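Local atomic coordinates of CdiI immunity protein (Cupriavidus taiwanensis, PDB entry 5T87), a protein that probably protects its own cell from contact-dependent growth inhibition by binding the partner CdiA toxin, with which it forms a complex. Residues A9-N13 with A14-H18; L56-P59 with D60-S64. All coordinates share one frame; numbering follows the deposited sequence. Where two conformers were deposited one is given.

Contact 1. Residues A9-N13 with A14-H18; sequences ARIPN and AEIDH
The turn that leads from the N-terminal arm into helix 16-22 is closed by Pro-12 and Asn-13 on one side and Glu-15 and Ile-16 on the other, through two successive i to i+3 backbone bonds. Glu-15 N donates to Pro-12 O at 3.1 Å, and Ile-16 N donates to Asn-13 O over the same length in a nearly straight bond (N-H...O 165°). Ile-16 bends back toward the incoming chain: with CG1 anti to its carbonyl carbon and chi2 at -79°, its CD1 reaches CG2 of Ile-11 at 3.7 Å, while CG1 lies 3.5 Å from Pro-12 O. Beyond CG the Glu-15 side chain is extended and crosses the proline ring at an angle, its OE1 lying 4.0 Å from Pro-12 CD, a loose contact. The Asn-13 side chain has CG anti to its backbone N, and its ND2 is hydrogen-bonded to Glu-39 OE1. The buried Ile-16 also packs on Ala-31 and Ile-35 of helix 25-38, and the Ile-11 side chain touches Asp-30 of the same helix. Ser-34 OG of that helix is hydrogen-bonded to Ile-11 N, so the chain entering helix 16-22 lies beside helix 25-38.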
loop_
_atom_site.group_PDB
_atom_site.type_symbol
_atom_site.label_atom_id
_atom_site.label_comp_id
_atom_site.label_asym_id
_atom_site.label_seq_id
_atom_site.Cartn_x
_atom_site.Cartn_y
_atom_site.Cartn_z
ATOM N N ALA A 9 -4.128 0.295 12.860
ATOM C CA ALA A 9 -4.076 0.972 14.158
ATOM C C ALA A 9 -2.923 1.960 14.181
ATOM O O ALA A 9 -1.919 1.756 13.506
ATOM C CB ALA A 9 -3.885 -0.042 15.276
ATOM N N ARG A 10 -3.079 3.035 14.952
ATOM C CA ARG A 10 -2.010 4.010 15.174
ATOM C C ARG A 10 -1.111 3.544 16.321
ATOM O O ARG A 10 -1.538 3.521 17.476
ATOM C CB ARG A 10 -2.594 5.397 15.486
ATOM C CG ARG A 10 -1.677 6.315 16.295
ATOM C CD ARG A 10 -0.523 6.896 15.481
ATOM N NE ARG A 10 0.422 7.635 16.317
ATOM C CZ ARG A 10 1.388 8.413 15.844
ATOM N NH1 ARG A 10 1.530 8.563 14.538
ATOM N NH2 ARG A 10 2.207 9.042 16.678
ATOM N N ILE A 11 0.126 3.172 15.989
ATOM C CA ILE A 11 1.161 2.861 16.982
ATOM C C ILE A 11 1.976 4.125 17.261
ATOM O O ILE A 11 2.481 4.760 16.313
ATOM C CB ILE A 11 2.105 1.750 16.506
ATOM C CG1 ILE A 11 1.336 0.426 16.389
ATOM C CG2 ILE A 11 3.276 1.581 17.477
ATOM C CD1 ILE A 11 1.991 -0.588 15.470
ATOM N N PRO A 12 2.126 4.494 18.557
ATOM C CA PRO A 12 2.882 5.702 18.859
ATOM C C PRO A 12 4.290 5.633 18.291
ATOM O O PRO A 12 4.901 4.557 18.282
ATOM C CB PRO A 12 2.931 5.724 20.389
ATOM C CG PRO A 12 1.749 4.952 20.808
ATOM C CD PRO A 12 1.627 3.860 19.791
ATOM N N ASN A 13 4.771 6.778 17.817
ATOM C CA ASN A 13 6.098 6.904 17.221
ATOM C C ASN A 13 7.187 6.267 18.103
ATOM O O ASN A 13 7.998 5.466 17.636
ATOM C CB ASN A 13 6.386 8.390 16.984
ATOM C CG ASN A 13 7.584 8.631 16.076
ATOM O OD1 ASN A 13 8.737 8.373 16.454
ATOM N ND2 ASN A 13 7.323 9.168 14.881
ATOM N N ALA A 14 7.158 6.600 19.388
ATOM C CA ALA A 14 8.156 6.140 20.364
ATOM C C ALA A 14 8.307 4.621 20.507
ATOM O O ALA A 14 9.336 4.144 20.967
ATOM C CB ALA A 14 7.850 6.749 21.728
ATOM N N GLU A 15 7.286 3.863 20.138
ATOM C CA GLU A 15 7.313 2.404 20.312
ATOM C C GLU A 15 7.770 1.655 19.061
ATOM O O GLU A 15 8.069 0.466 19.130
ATOM C CB GLU A 15 5.940 1.912 20.787
ATOM C CG GLU A 15 5.521 2.531 22.123
ATOM C CD GLU A 15 4.152 2.079 22.626
ATOM O OE1 GLU A 15 3.522 1.168 22.028
ATOM O OE2 GLU A 15 3.704 2.646 23.650
ATOM N N ILE A 16 7.873 2.365 17.942
ATOM C CA ILE A 16 8.022 1.750 16.622
ATOM C C ILE A 16 9.314 0.935 16.478
ATOM O O ILE A 16 9.280 -0.225 16.054
ATOM C CB ILE A 16 7.930 2.828 15.510
ATOM C CG1 ILE A 16 6.505 3.383 15.407
ATOM C CG2 ILE A 16 8.375 2.294 14.147
ATOM C CD1 ILE A 16 5.525 2.505 14.656
ATOM N N ASP A 17 10.443 1.539 16.828
ATOM C CA ASP A 17 11.744 0.889 16.646
ATOM C C ASP A 17 11.902 -0.381 17.477
ATOM O O ASP A 17 12.553 -1.328 17.037
ATOM C CB ASP A 17 12.886 1.858 16.953
ATOM C CG ASP A 17 12.970 2.992 15.961
ATOM O OD1 ASP A 17 12.765 2.758 14.752
ATOM O OD2 ASP A 17 13.246 4.132 16.388
ATOM N N HIS A 18 11.308 -0.396 18.667
ATOM C CA HIS A 18 11.283 -1.604 19.477
ATOM C C HIS A 18 10.465 -2.707 18.787
ATOM O O HIS A 18 10.894 -3.855 18.726
ATOM C CB HIS A 18 10.751 -1.331 20.885
ATOM C CG HIS A 18 10.723 -2.558 21.743
ATOM N ND1 HIS A 18 9.561 -3.056 22.302
ATOM C CD2 HIS A 18 11.706 -3.428 22.081
ATOM C CE1 HIS A 18 9.836 -4.157 22.982
ATOM N NE2 HIS A 18 11.128 -4.409 22.857
#

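Contact 2. Residues L56-P59 with D60-S64; sequences LNRP and DSLRS
Leu-62 lays its CD1 methyl against the ring of Pro-59, 3.9 Å from CD, and the same methyl meets CD of Arg-58 at an equal distance. The leucine has CG anti to its carbonyl carbon and an extended chi2 of -178°, which carries CD1 back from the first turn of helix 60-76 to the residues that precede it. Arg-58 bends at chi2 (-86°), bringing the aliphatic part of its chain past this methyl; its guanidinium continues to the carbonyl of Leu-20, to which NH1 is bonded. Pro-59 CG, which Leu-62 CD1 also reaches, has Ser-61 OG at 3.8 Å.

Pro-59 O accepts two backbone N-H groups. Leu-62 N approaches at 2.9 Å from well above the carbonyl plane, in a bent bond, whereas Arg-63 N lies in that plane and makes a longer but straighter one (164°). Arg-63 then folds back at chi3, setting its CD 3.3 Å from Arg-58 O and its guanidinium beside Asp-60, whose OD1 lies at the guanidinium edge and forms a long salt bridge with NH1 (3.5 Å). A water donates to both Arg-58 O and Asp-60 OD1, tying the loop carbonyl to the same carboxylate oxygen.

Leu-62 and Arg-58 both rest on Ile-28 of helix 25-38, Arg-63 packs on Ala-97 and Val-98 of helix 96-114, and Ser-61 touches Leu-41 of the CdiA toxin chain. The whole is a helix N-terminus with proline at the N-cap and aspartate at the first helical position, where the carboxylate would probably interact favourably with the helix dipole.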
loop_
_atom_site.group_PDB
_atom_site.type_symbol
_atom_site.label_atom_id
_atom_site.label_comp_id
_atom_site.label_asym_id
_atom_site.label_seq_id
_atom_site.Cartn_x
_atom_site.Cartn_y
_atom_site.Cartn_z
ATOM N N LEU A 56 17.306 -9.164 4.523
ATOM C CA LEU A 56 17.211 -10.502 3.951
ATOM C C LEU A 56 16.776 -11.561 4.951
ATOM O O LEU A 56 16.354 -12.646 4.543
ATOM C CB LEU A 56 18.571 -10.946 3.411
ATOM C CG LEU A 56 19.265 -10.081 2.348
ATOM C CD1 LEU A 56 20.713 -10.504 2.204
ATOM C CD2 LEU A 56 18.511 -10.171 1.025
ATOM N N ASN A 57 16.911 -11.271 6.245
ATOM C CA ASN A 57 16.418 -12.163 7.308
ATOM C C ASN A 57 14.955 -11.952 7.669
ATOM O O ASN A 57 14.479 -12.582 8.600
ATOM C CB ASN A 57 17.296 -12.057 8.577
ATOM C CG ASN A 57 18.686 -12.650 8.381
ATOM O OD1 ASN A 57 18.932 -13.425 7.449
ATOM N ND2 ASN A 57 19.605 -12.291 9.267
ATOM N N ARG A 58 14.235 -11.090 6.939
ATOM C CA ARG A 58 12.784 -10.939 7.102
ATOM C C ARG A 58 12.057 -11.663 5.946
ATOM O O ARG A 58 12.577 -11.733 4.826
ATOM C CB ARG A 58 12.426 -9.455 7.151
ATOM C CG ARG A 58 12.777 -8.770 8.467
ATOM C CD ARG A 58 11.626 -8.956 9.463
ATOM N NE ARG A 58 11.959 -8.644 10.856
ATOM C CZ ARG A 58 12.187 -7.420 11.343
ATOM N NH1 ARG A 58 12.488 -7.293 12.632
ATOM N NH2 ARG A 58 12.138 -6.322 10.569
ATOM N N PRO A 59 10.859 -12.220 6.210
ATOM C CA PRO A 59 10.154 -12.981 5.182
ATOM C C PRO A 59 9.646 -12.078 4.066
ATOM O O PRO A 59 9.409 -10.895 4.304
ATOM C CB PRO A 59 8.993 -13.624 5.959
ATOM C CG PRO A 59 8.726 -12.670 7.063
ATOM C CD PRO A 59 10.072 -12.145 7.456
ATOM N N ASP A 60 9.498 -12.643 2.867
ATOM C CA ASP A 60 9.128 -11.879 1.670
ATOM C C ASP A 60 7.854 -11.058 1.860
ATOM O O ASP A 60 7.752 -9.939 1.377
ATOM C CB ASP A 60 8.945 -12.811 0.476
ATOM C CG ASP A 60 10.252 -13.416 -0.006
ATOM O OD1 ASP A 60 11.349 -12.879 0.313
ATOM O OD2 ASP A 60 10.190 -14.433 -0.723
ATOM N N SER A 61 6.895 -11.635 2.574
ATOM C CA SER A 61 5.650 -10.966 2.917
ATOM C C SER A 61 5.898 -9.602 3.539
ATOM O O SER A 61 5.277 -8.640 3.150
ATOM C CB SER A 61 4.811 -11.838 3.869
ATOM O OG SER A 61 5.507 -12.092 5.087
ATOM N N LEU A 62 6.818 -9.525 4.488
ATOM C CA LEU A 62 7.080 -8.277 5.211
ATOM C C LEU A 62 7.843 -7.257 4.387
ATOM O O LEU A 62 7.535 -6.058 4.435
ATOM C CB LEU A 62 7.822 -8.538 6.523
ATOM C CG LEU A 62 6.970 -9.145 7.643
ATOM C CD1 LEU A 62 7.819 -9.301 8.903
ATOM C CD2 LEU A 62 5.715 -8.301 7.918
ATOM N N ARG A 63 8.812 -7.745 3.624
ATOM C CA ARG A 63 9.631 -6.907 2.755
ATOM C C ARG A 63 8.767 -6.267 1.687
ATOM O O ARG A 63 8.868 -5.073 1.420
ATOM C CB ARG A 63 10.748 -7.738 2.133
ATOM C CG ARG A 63 11.710 -8.260 3.184
ATOM C CD ARG A 63 12.728 -9.234 2.646
ATOM N NE ARG A 63 13.662 -8.575 1.746
ATOM C CZ ARG A 63 13.919 -8.926 0.484
ATOM N NH1 ARG A 63 13.328 -9.977 -0.091
ATOM N NH2 ARG A 63 14.796 -8.221 -0.209
ATOM N N SER A 64 7.891 -7.071 1.112
ATOM C CA SER A 64 6.959 -6.614 0.098
ATOM C C SER A 64 5.974 -5.578 0.651
ATOM O O SER A 64 5.698 -4.558 -0.002
ATOM C CB SER A 64 6.216 -7.820 -0.492
ATOM O OG SER A 64 5.599 -7.482 -1.721
HETATM O O HOH W 1 13.501 -12.470 2.145
#

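Overall arrangement
Both contacts are local, lie mainly at the surface and lead from a loop into a helix, 16-22 in contact 1 and 60-76 in contact 2; each has a single buried residue, Ile-16 or Leu-62, facing helix 25-38. That helix is thus shared by two contacts whose centres lie 20 Å apart, with nearest atoms about 7 Å away and no touch. Contact 1 relies on consecutive backbone bonds to two carbonyls and an isoleucine pair. Contact 2 gathers two bonds on one carbonyl and adds a salt bridge and a bridging water. It also packs against helix 96-114 and, through Ser-61, the toxin, whereas no other chain of the assembly touches contact 1.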